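Local coordinates for protein luciferase-like enzymeAMP-CoA-ligase (Zophobas atratus, PDB 4W8O) that probably activates carboxylic acids as an AMP-CoA-ligase of the ANL superfamily, a luciferase-like enzyme from a nonluminescent mealworm, at residues R4-K9 with T356-V361; V318-G323 with G347-V352; D343-S348 with D414-V419. One frame throughout, in Å; residues are numbered along the deposited sequence.

Contact 1: residues R4-K9 with T356-V361; sequences RILKGK and TLLKIV
Close to the N-terminus, 4-9 lies antiparallel beside 356-361 and forms a short edge strand, a compact case of side chains sorted by the two faces of a sheet. Leu-6 and Leu-358 make up a hydrogen-bonded pair: Leu-6 N reaches Leu-358 O at 2.9 Å, and Leu-358 N returns the bond to Leu-6 O at 2.9 Å. Gly-8 N donates to Thr-356 O at 2.9 Å in a nearly straight bond (168° at the hydrogen).

The side chains of this leucine pair run side by side in different rotamers. CG of Leu-6 is anti to its carbonyl carbon, whereas CG of Leu-358 is anti to its backbone N (chi1 -172°), and they touch flank to flank through one methyl each, Leu-6 CD1 4.0 Å from Leu-358 CD2. Val-352 packs against both. On the opposite face, in the non-hydrogen-bonded pair, Lys-7 stretches out with CG anti to its backbone N. Its CG lies 3.7 Å from Leu-357 CD2, so the aliphatic shaft runs alongside the leucine methyl while the amine travels on. Ile-5 crosses Leu-357 obliquely, its CG2 4.0 Å from Leu-357 CB. Beyond the ladder, one water accepts from Ile-360 N and donates to Arg-4 O.

The chemistry is thus divided: three backbone bonds set the register, leucine methyls meet on one face, while on the other the lysine methylenes and Ile-5 lie against Leu-357.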
loop_
_atom_site.group_PDB
_atom_site.type_symbol
_atom_site.label_atom_id
_atom_site.label_comp_id
_atom_site.label_asym_id
_atom_site.label_seq_id
_atom_site.Cartn_x
_atom_site.Cartn_y
_atom_site.Cartn_z
ATOM N N ARG A 4 -24.746 17.640 -2.012
ATOM C CA ARG A 4 -24.265 17.282 -0.682
ATOM C C ARG A 4 -22.855 16.703 -0.722
ATOM O O ARG A 4 -22.330 16.362 -1.788
ATOM C CB ARG A 4 -25.226 16.295 -0.010
ATOM C CG ARG A 4 -25.408 14.984 -0.759
ATOM C CD ARG A 4 -26.396 14.077 -0.047
ATOM N NE ARG A 4 -26.349 12.698 -0.546
ATOM C CZ ARG A 4 -26.892 12.271 -1.688
ATOM N NH1 ARG A 4 -27.532 13.108 -2.502
ATOM N NH2 ARG A 4 -26.788 10.986 -2.026
ATOM N N ILE A 5 -22.258 16.621 0.464
ATOM C CA ILE A 5 -20.953 16.026 0.667
ATOM C C ILE A 5 -21.172 14.623 1.222
ATOM O O ILE A 5 -21.795 14.466 2.267
ATOM C CB ILE A 5 -20.125 16.850 1.676
ATOM C CG1 ILE A 5 -19.825 18.239 1.103
ATOM C CG2 ILE A 5 -18.841 16.118 2.046
ATOM C CD1 ILE A 5 -19.243 19.213 2.108
ATOM N N LEU A 6 -20.673 13.612 0.522
ATOM C CA LEU A 6 -20.810 12.228 0.971
ATOM C C LEU A 6 -19.884 11.978 2.165
ATOM O O LEU A 6 -18.725 12.395 2.158
ATOM C CB LEU A 6 -20.463 11.262 -0.158
ATOM C CG LEU A 6 -21.215 11.428 -1.485
ATOM C CD1 LEU A 6 -20.620 10.517 -2.548
ATOM C CD2 LEU A 6 -22.705 11.159 -1.310
ATOM N N LYS A 7 -20.395 11.288 3.175
ATOM C CA LYS A 7 -19.661 11.083 4.407
ATOM C C LYS A 7 -19.706 9.619 4.774
ATOM O O LYS A 7 -20.786 9.044 4.904
ATOM C CB LYS A 7 -20.265 11.923 5.539
ATOM C CG LYS A 7 -19.518 11.787 6.863
ATOM C CD LYS A 7 -20.138 12.602 7.987
ATOM C CE LYS A 7 -19.330 12.444 9.272
ATOM N NZ LYS A 7 -20.133 12.737 10.491
ATOM N N GLY A 8 -18.536 9.018 4.963
ATOM C CA GLY A 8 -18.457 7.610 5.339
ATOM C C GLY A 8 -18.855 7.381 6.783
ATOM O O GLY A 8 -19.005 8.329 7.546
ATOM N N LYS A 9 -19.016 6.114 7.155
ATOM C CA LYS A 9 -19.453 5.754 8.497
ATOM C C LYS A 9 -18.351 6.062 9.496
ATOM O O LYS A 9 -17.172 6.091 9.141
ATOM C CB LYS A 9 -19.821 4.265 8.570
ATOM C CG LYS A 9 -18.614 3.335 8.624
ATOM C CD LYS A 9 -18.996 1.864 8.727
ATOM C CE LYS A 9 -17.739 1.009 8.797
ATOM N NZ LYS A 9 -18.001 -0.448 8.667
ATOM N N THR A 356 -14.386 9.372 5.919
ATOM C CA THR A 356 -13.927 10.093 4.743
ATOM C C THR A 356 -15.053 10.987 4.219
ATOM O O THR A 356 -16.229 10.593 4.239
ATOM C CB THR A 356 -13.507 9.107 3.636
ATOM O OG1 THR A 356 -12.429 8.287 4.106
ATOM C CG2 THR A 356 -13.077 9.835 2.368
ATOM N N LEU A 357 -14.692 12.191 3.766
ATOM C CA LEU A 357 -15.627 13.072 3.062
ATOM C C LEU A 357 -15.286 13.105 1.568
ATOM O O LEU A 357 -14.110 13.172 1.201
ATOM C CB LEU A 357 -15.561 14.493 3.622
ATOM C CG LEU A 357 -15.797 14.681 5.122
ATOM C CD1 LEU A 357 -15.487 16.121 5.503
ATOM C CD2 LEU A 357 -17.213 14.309 5.520
ATOM N N LEU A 358 -16.312 13.067 0.718
ATOM C CA LEU A 358 -16.126 13.162 -0.736
ATOM C C LEU A 358 -17.139 14.119 -1.350
ATOM O O LEU A 358 -18.343 14.017 -1.088
ATOM C CB LEU A 358 -16.246 11.779 -1.386
ATOM C CG LEU A 358 -15.886 11.710 -2.875
ATOM C CD1 LEU A 358 -15.300 10.352 -3.205
ATOM C CD2 LEU A 358 -17.074 12.001 -3.788
ATOM N N LYS A 359 -16.649 15.058 -2.151
ATOM C CA LYS A 359 -17.514 15.997 -2.849
ATOM C C LYS A 359 -17.153 16.074 -4.326
ATOM O O LYS A 359 -16.021 15.773 -4.717
ATOM C CB LYS A 359 -17.449 17.386 -2.195
ATOM C CG LYS A 359 -16.097 18.078 -2.285
ATOM C CD LYS A 359 -16.098 19.415 -1.555
ATOM C CE LYS A 359 -14.804 20.171 -1.822
ATOM N NZ LYS A 359 -14.720 21.488 -1.128
ATOM N N ILE A 360 -18.142 16.446 -5.134
ATOM C CA ILE A 360 -17.962 16.712 -6.562
ATOM C C ILE A 360 -18.113 18.216 -6.755
ATOM O O ILE A 360 -19.143 18.777 -6.382
ATOM C CB ILE A 360 -19.036 16.017 -7.425
ATOM C CG1 ILE A 360 -19.150 14.528 -7.087
ATOM C CG2 ILE A 360 -18.753 16.215 -8.911
ATOM C CD1 ILE A 360 -18.015 13.681 -7.590
ATOM N N VAL A 361 -17.103 18.862 -7.335
ATOM C CA VAL A 361 -17.111 20.315 -7.508
ATOM C C VAL A 361 -17.088 20.711 -8.978
ATOM O O VAL A 361 -16.268 20.227 -9.762
ATOM C CB VAL A 361 -15.915 20.971 -6.784
ATOM C CG1 VAL A 361 -15.823 22.457 -7.108
ATOM C CG2 VAL A 361 -16.047 20.773 -5.283
HETATM O O HOH W 1 -20.779 16.979 -4.036
#

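Contact 2: residues V318-G323 with G347-V352; sequences VLFGYG and GSCGKV
Strand 317-324 belongs to the large mixed sheet of the ANL-type N-terminal domain, and segment 347-352 passes alongside it as a turn leading into a short, weakly bonded edge strand, 351-352. It is an example of a contact made by one small side chain fitted against two aromatic ones.

Cys-349 carries the most buried surface. Its CB rests against the CB of Tyr-322 at 3.7 Å. Its SG stands anti to the carbonyl carbon (chi1 -61°), a torsion that places the sulfur near both rings. It sits 5.1 Å from the centroid of the Tyr-322 ring, 40° off the ring normal, an oblique sulfur-aromatic contact. Phe-320, two residues earlier on the strand, has CG anti to its backbone N (chi1 -174°). That rotamer brings the edge of its ring to Cys-349 CA, while Phe-320 CE1 lies 4.2 Å from Cys-349 SG.

Between these two residues in the strand, Gly-321 has no side chain to add, and it belongs with Gly-323 to the pocket where a polyethylene glycol molecule is bound. The far end of Tyr-322 is tied elsewhere, its OH bonded to Asp-407. The backbone oxygens of Phe-320 and Cys-349 are both acceptors and do not pair; Cys-349 O is bonded to Ser-331 OG instead. The turn itself is an ST turn, in which Gly-350 N donates to Ser-348 OG at 3.3 Å.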
loop_
_atom_site.group_PDB
_atom_site.type_symbol
_atom_site.label_atom_id
_atom_site.label_comp_id
_atom_site.label_asym_id
_atom_site.label_seq_id
_atom_site.Cartn_x
_atom_site.Cartn_y
_atom_site.Cartn_z
ATOM N N VAL A 318 -16.635 -9.819 -5.329
ATOM C CA VAL A 318 -15.647 -9.018 -6.039
ATOM C C VAL A 318 -15.818 -7.557 -5.632
ATOM O O VAL A 318 -16.890 -6.981 -5.818
ATOM C CB VAL A 318 -15.794 -9.131 -7.574
ATOM C CG1 VAL A 318 -14.807 -8.201 -8.275
ATOM C CG2 VAL A 318 -15.589 -10.567 -8.039
ATOM N N LEU A 319 -14.761 -6.958 -5.088
ATOM C CA LEU A 319 -14.831 -5.584 -4.592
ATOM C C LEU A 319 -13.917 -4.673 -5.400
ATOM O O LEU A 319 -12.694 -4.721 -5.257
ATOM C CB LEU A 319 -14.457 -5.526 -3.108
ATOM C CG LEU A 319 -15.370 -6.264 -2.121
ATOM C CD1 LEU A 319 -14.881 -6.045 -0.694
ATOM C CD2 LEU A 319 -16.823 -5.830 -2.250
ATOM N N PHE A 320 -14.529 -3.848 -6.249
ATOM C CA PHE A 320 -13.818 -2.879 -7.059
ATOM C C PHE A 320 -13.768 -1.571 -6.293
ATOM O O PHE A 320 -14.809 -0.974 -6.039
ATOM C CB PHE A 320 -14.543 -2.686 -8.399
ATOM C CG PHE A 320 -13.806 -1.806 -9.376
ATOM C CD1 PHE A 320 -13.849 -0.421 -9.262
ATOM C CD2 PHE A 320 -13.088 -2.359 -10.421
ATOM C CE1 PHE A 320 -13.173 0.385 -10.163
ATOM C CE2 PHE A 320 -12.424 -1.558 -11.327
ATOM C CZ PHE A 320 -12.467 -0.185 -11.201
ATOM N N GLY A 321 -12.563 -1.131 -5.933
ATOM C CA GLY A 321 -12.368 0.098 -5.164
ATOM C C GLY A 321 -11.640 1.202 -5.911
ATOM O O GLY A 321 -11.201 1.025 -7.062
ATOM N N TYR A 322 -11.513 2.343 -5.234
ATOM C CA TYR A 322 -10.881 3.541 -5.776
ATOM C C TYR A 322 -10.033 4.203 -4.695
ATOM O O TYR A 322 -10.500 4.435 -3.582
ATOM C CB TYR A 322 -11.968 4.497 -6.241
ATOM C CG TYR A 322 -11.534 5.908 -6.566
ATOM C CD1 TYR A 322 -10.562 6.162 -7.528
ATOM C CD2 TYR A 322 -12.154 6.997 -5.958
ATOM C CE1 TYR A 322 -10.188 7.459 -7.847
ATOM C CE2 TYR A 322 -11.785 8.295 -6.267
ATOM C CZ TYR A 322 -10.805 8.520 -7.211
ATOM O OH TYR A 322 -10.458 9.812 -7.517
ATOM N N GLY A 323 -8.786 4.502 -5.019
ATOM C CA GLY A 323 -7.908 5.166 -4.068
ATOM C C GLY A 323 -6.664 5.703 -4.720
ATOM O O GLY A 323 -6.456 5.547 -5.910
ATOM N N GLY A 347 -20.996 -0.165 -13.155
ATOM C CA GLY A 347 -19.638 -0.290 -12.639
ATOM C C GLY A 347 -19.247 0.971 -11.900
ATOM O O GLY A 347 -18.654 1.885 -12.472
ATOM N N SER A 348 -19.608 1.018 -10.625
ATOM C CA SER A 348 -19.237 2.123 -9.745
ATOM C C SER A 348 -17.974 1.738 -8.980
ATOM O O SER A 348 -17.559 0.587 -9.013
ATOM C CB SER A 348 -20.372 2.410 -8.760
ATOM O OG SER A 348 -20.462 1.392 -7.776
ATOM N N CYS A 349 -17.388 2.712 -8.289
ATOM C CA CYS A 349 -16.235 2.500 -7.407
ATOM C C CYS A 349 -16.659 2.191 -5.964
ATOM O O CYS A 349 -15.818 2.143 -5.062
ATOM C CB CYS A 349 -15.356 3.748 -7.400
ATOM S SG CYS A 349 -14.693 4.182 -9.015
ATOM N N GLY A 350 -17.957 1.982 -5.750
ATOM C CA GLY A 350 -18.493 1.700 -4.426
ATOM C C GLY A 350 -18.962 2.976 -3.762
ATOM O O GLY A 350 -19.223 3.979 -4.428
ATOM N N LYS A 351 -19.060 2.926 -2.439
ATOM C CA LYS A 351 -19.439 4.078 -1.631
ATOM C C LYS A 351 -18.244 4.556 -0.816
ATOM O O LYS A 351 -17.308 3.790 -0.576
ATOM C CB LYS A 351 -20.587 3.700 -0.699
ATOM C CG LYS A 351 -21.785 3.087 -1.417
ATOM C CD LYS A 351 -22.904 2.733 -0.457
ATOM C CE LYS A 351 -23.497 3.972 0.191
ATOM N NZ LYS A 351 -24.791 3.663 0.856
ATOM N N VAL A 352 -18.308 5.813 -0.373
ATOM C CA VAL A 352 -17.209 6.466 0.352
ATOM C C VAL A 352 -16.763 5.650 1.562
ATOM O O VAL A 352 -17.581 5.052 2.251
ATOM C CB VAL A 352 -17.589 7.890 0.809
ATOM C CG1 VAL A 352 -16.441 8.537 1.566
ATOM C CG2 VAL A 352 -17.955 8.758 -0.390
#

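Contact 3: residues D343-S348 with D414-V419; sequences DTKVGS and DGCVYV
The ring of Tyr-418 has Ser-348 laid over one face: the serine CB stands 3.7 Å from the ring centroid, 22° off the normal, a CH-pi contact displaced toward the rim. The ring of Tyr-410 also meets it, in a plane tilted by only about 10°. Gly-347 O approaches Tyr-418 CD2 at 3.4 Å. At the hydroxyl end, Tyr-418 OH touches Lys-345 CG at 3.4 Å, the two side chains crossing at about a right angle.

CG of Tyr-418 is anti to the carbonyl carbon (chi1 -65°), and this swings the ring toward the loop 343-348. Within that loop the peptide bond before Gly-347 is cis, and Ser-348 OG donates to Lys-345 O at 3.2 Å, nearly along the C=O axis, closing the bend. Ser-348 CB also lies 3.2 Å from Val-417 O, so the serine is wedged between ring and strand backbone. Replacing Tyr-418 by an alanine would probably expose Ser-348 and the Lys-345 methylenes and loosen the loop's seat on the strand.

Lys-345 bends at chi2 and chi3 and passes Cys-416, its CD 3.5 Å from Cys-416 SG, before heading for Asp-414. Its NZ is modelled 2.4 Å from Asp-414 OD2; this is a salt bridge, though so short that the positions of both atoms are uncertain.

The arrangement is that of a connecting loop packed against the outer strand 417-422 of the antiparallel sheet and the turn that leads into it, a part of the ANL N-terminal domain usually described as a distorted beta-barrel.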
loop_
_atom_site.group_PDB
_atom_site.type_symbol
_atom_site.label_atom_id
_atom_site.label_comp_id
_atom_site.label_asym_id
_atom_site.label_seq_id
_atom_site.Cartn_x
_atom_site.Cartn_y
_atom_site.Cartn_z
ATOM N N ASP A 343 -24.345 -6.714 -6.188
ATOM C CA ASP A 343 -24.906 -7.493 -7.305
ATOM C C ASP A 343 -25.836 -6.667 -8.205
ATOM O O ASP A 343 -26.625 -7.234 -8.957
ATOM C CB ASP A 343 -25.684 -8.695 -6.763
ATOM C CG ASP A 343 -25.028 -9.312 -5.546
ATOM O OD1 ASP A 343 -23.849 -9.711 -5.640
ATOM O OD2 ASP A 343 -25.695 -9.393 -4.493
ATOM N N THR A 344 -25.730 -5.340 -8.145
ATOM C CA THR A 344 -26.683 -4.453 -8.819
ATOM C C THR A 344 -26.008 -3.288 -9.534
ATOM O O THR A 344 -26.198 -3.102 -10.737
ATOM C CB THR A 344 -27.697 -3.860 -7.811
ATOM O OG1 THR A 344 -28.332 -4.918 -7.081
ATOM C CG2 THR A 344 -28.764 -3.021 -8.524
ATOM N N LYS A 345 -25.226 -2.511 -8.786
ATOM C CA LYS A 345 -24.754 -1.202 -9.237
ATOM C C LYS A 345 -23.329 -1.236 -9.810
ATOM O O LYS A 345 -22.407 -0.611 -9.275
ATOM C CB LYS A 345 -24.863 -0.202 -8.069
ATOM C CG LYS A 345 -25.266 1.204 -8.484
ATOM C CD LYS A 345 -26.211 1.841 -7.475
ATOM C CE LYS A 345 -27.503 2.278 -8.143
ATOM N NZ LYS A 345 -28.414 2.968 -7.195
ATOM N N VAL A 346 -23.160 -1.966 -10.911
ATOM C CA VAL A 346 -21.900 -1.962 -11.662
ATOM C C VAL A 346 -22.062 -0.841 -12.711
ATOM O O VAL A 346 -23.191 -0.554 -13.090
ATOM C CB VAL A 346 -21.642 -3.336 -12.331
ATOM C CG1 VAL A 346 -20.219 -3.438 -12.867
ATOM C CG2 VAL A 346 -21.915 -4.476 -11.351
ATOM N N GLY A 347 -20.996 -0.165 -13.155
ATOM C CA GLY A 347 -19.638 -0.290 -12.639
ATOM C C GLY A 347 -19.247 0.971 -11.900
ATOM O O GLY A 347 -18.654 1.885 -12.472
ATOM N N SER A 348 -19.608 1.018 -10.625
ATOM C CA SER A 348 -19.237 2.123 -9.745
ATOM C C SER A 348 -17.974 1.738 -8.980
ATOM O O SER A 348 -17.559 0.587 -9.013
ATOM C CB SER A 348 -20.372 2.410 -8.760
ATOM O OG SER A 348 -20.462 1.392 -7.776
ATOM N N ASP A 414 -28.170 7.041 -4.586
ATOM C CA ASP A 414 -27.726 6.155 -3.493
ATOM C C ASP A 414 -26.264 6.348 -3.054
ATOM O O ASP A 414 -25.736 5.540 -2.291
ATOM C CB ASP A 414 -27.931 4.694 -3.897
ATOM C CG ASP A 414 -29.365 4.391 -4.251
ATOM O OD1 ASP A 414 -30.265 4.913 -3.566
ATOM O OD2 ASP A 414 -29.597 3.638 -5.219
ATOM N N GLY A 415 -25.610 7.402 -3.531
ATOM C CA GLY A 415 -24.251 7.721 -3.101
ATOM C C GLY A 415 -23.132 6.851 -3.668
ATOM O O GLY A 415 -21.989 6.938 -3.204
ATOM N N CYS A 416 -23.445 6.002 -4.648
ATOM C CA CYS A 416 -22.416 5.244 -5.371
ATOM C C CYS A 416 -21.563 6.174 -6.240
ATOM O O CYS A 416 -22.096 7.052 -6.918
ATOM C CB CYS A 416 -23.056 4.156 -6.227
ATOM S SG CYS A 416 -23.766 2.821 -5.246
ATOM N N VAL A 417 -20.245 5.976 -6.205
ATOM C CA VAL A 417 -19.299 6.868 -6.871
ATOM C C VAL A 417 -18.865 6.311 -8.238
ATOM O O VAL A 417 -18.682 5.103 -8.400
ATOM C CB VAL A 417 -18.057 7.094 -5.979
ATOM C CG1 VAL A 417 -17.054 8.017 -6.658
ATOM C CG2 VAL A 417 -18.472 7.662 -4.625
ATOM N N TYR A 418 -18.700 7.206 -9.211
ATOM C CA TYR A 418 -18.252 6.842 -10.563
ATOM C C TYR A 418 -17.154 7.800 -10.993
ATOM O O TYR A 418 -17.359 9.014 -11.007
ATOM C CB TYR A 418 -19.407 6.927 -11.567
ATOM C CG TYR A 418 -20.514 5.930 -11.320
ATOM C CD1 TYR A 418 -21.544 6.210 -10.426
ATOM C CD2 TYR A 418 -20.534 4.705 -11.985
ATOM C CE1 TYR A 418 -22.556 5.294 -10.196
ATOM C CE2 TYR A 418 -21.543 3.786 -11.762
ATOM C CZ TYR A 418 -22.551 4.085 -10.868
ATOM O OH TYR A 418 -23.548 3.166 -10.640
ATOM N N VAL A 419 -15.991 7.247 -11.331
ATOM C CA VAL A 419 -14.864 8.027 -11.841
ATOM C C VAL A 419 -14.824 7.812 -13.339
ATOM O O VAL A 419 -14.884 6.673 -13.802
ATOM C CB VAL A 419 -13.525 7.571 -11.216
ATOM C CG1 VAL A 419 -12.357 8.368 -11.790
ATOM C CG2 VAL A 419 -13.576 7.698 -9.699
#

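In the fold
All three contacts cluster on one side of the chain, their centres about 14 Å (1 and 2), 15 Å (1 and 3) and 7 Å (2 and 3) apart. Contacts 1 and 3 reach the two outermost strands, 6-7 and 417-422, of the same five-stranded antiparallel sheet, whereas contact 2 sets a loop against strand 317-324 of the nine-stranded mixed sheet. Residues 347-348 are shared by contacts 2 and 3, and Cys-349 and Gly-350 probably hydrogen-bond through their backbones to Val-417. The order is 4-9, 318-323, 343-352, 356-361, 414-419, so the segments of contacts 1 and 3 alternate. Through these contacts, 343-352 bridges the pocket-bearing sheet and the antiparallel sheet, where the N-terminus is also tied in.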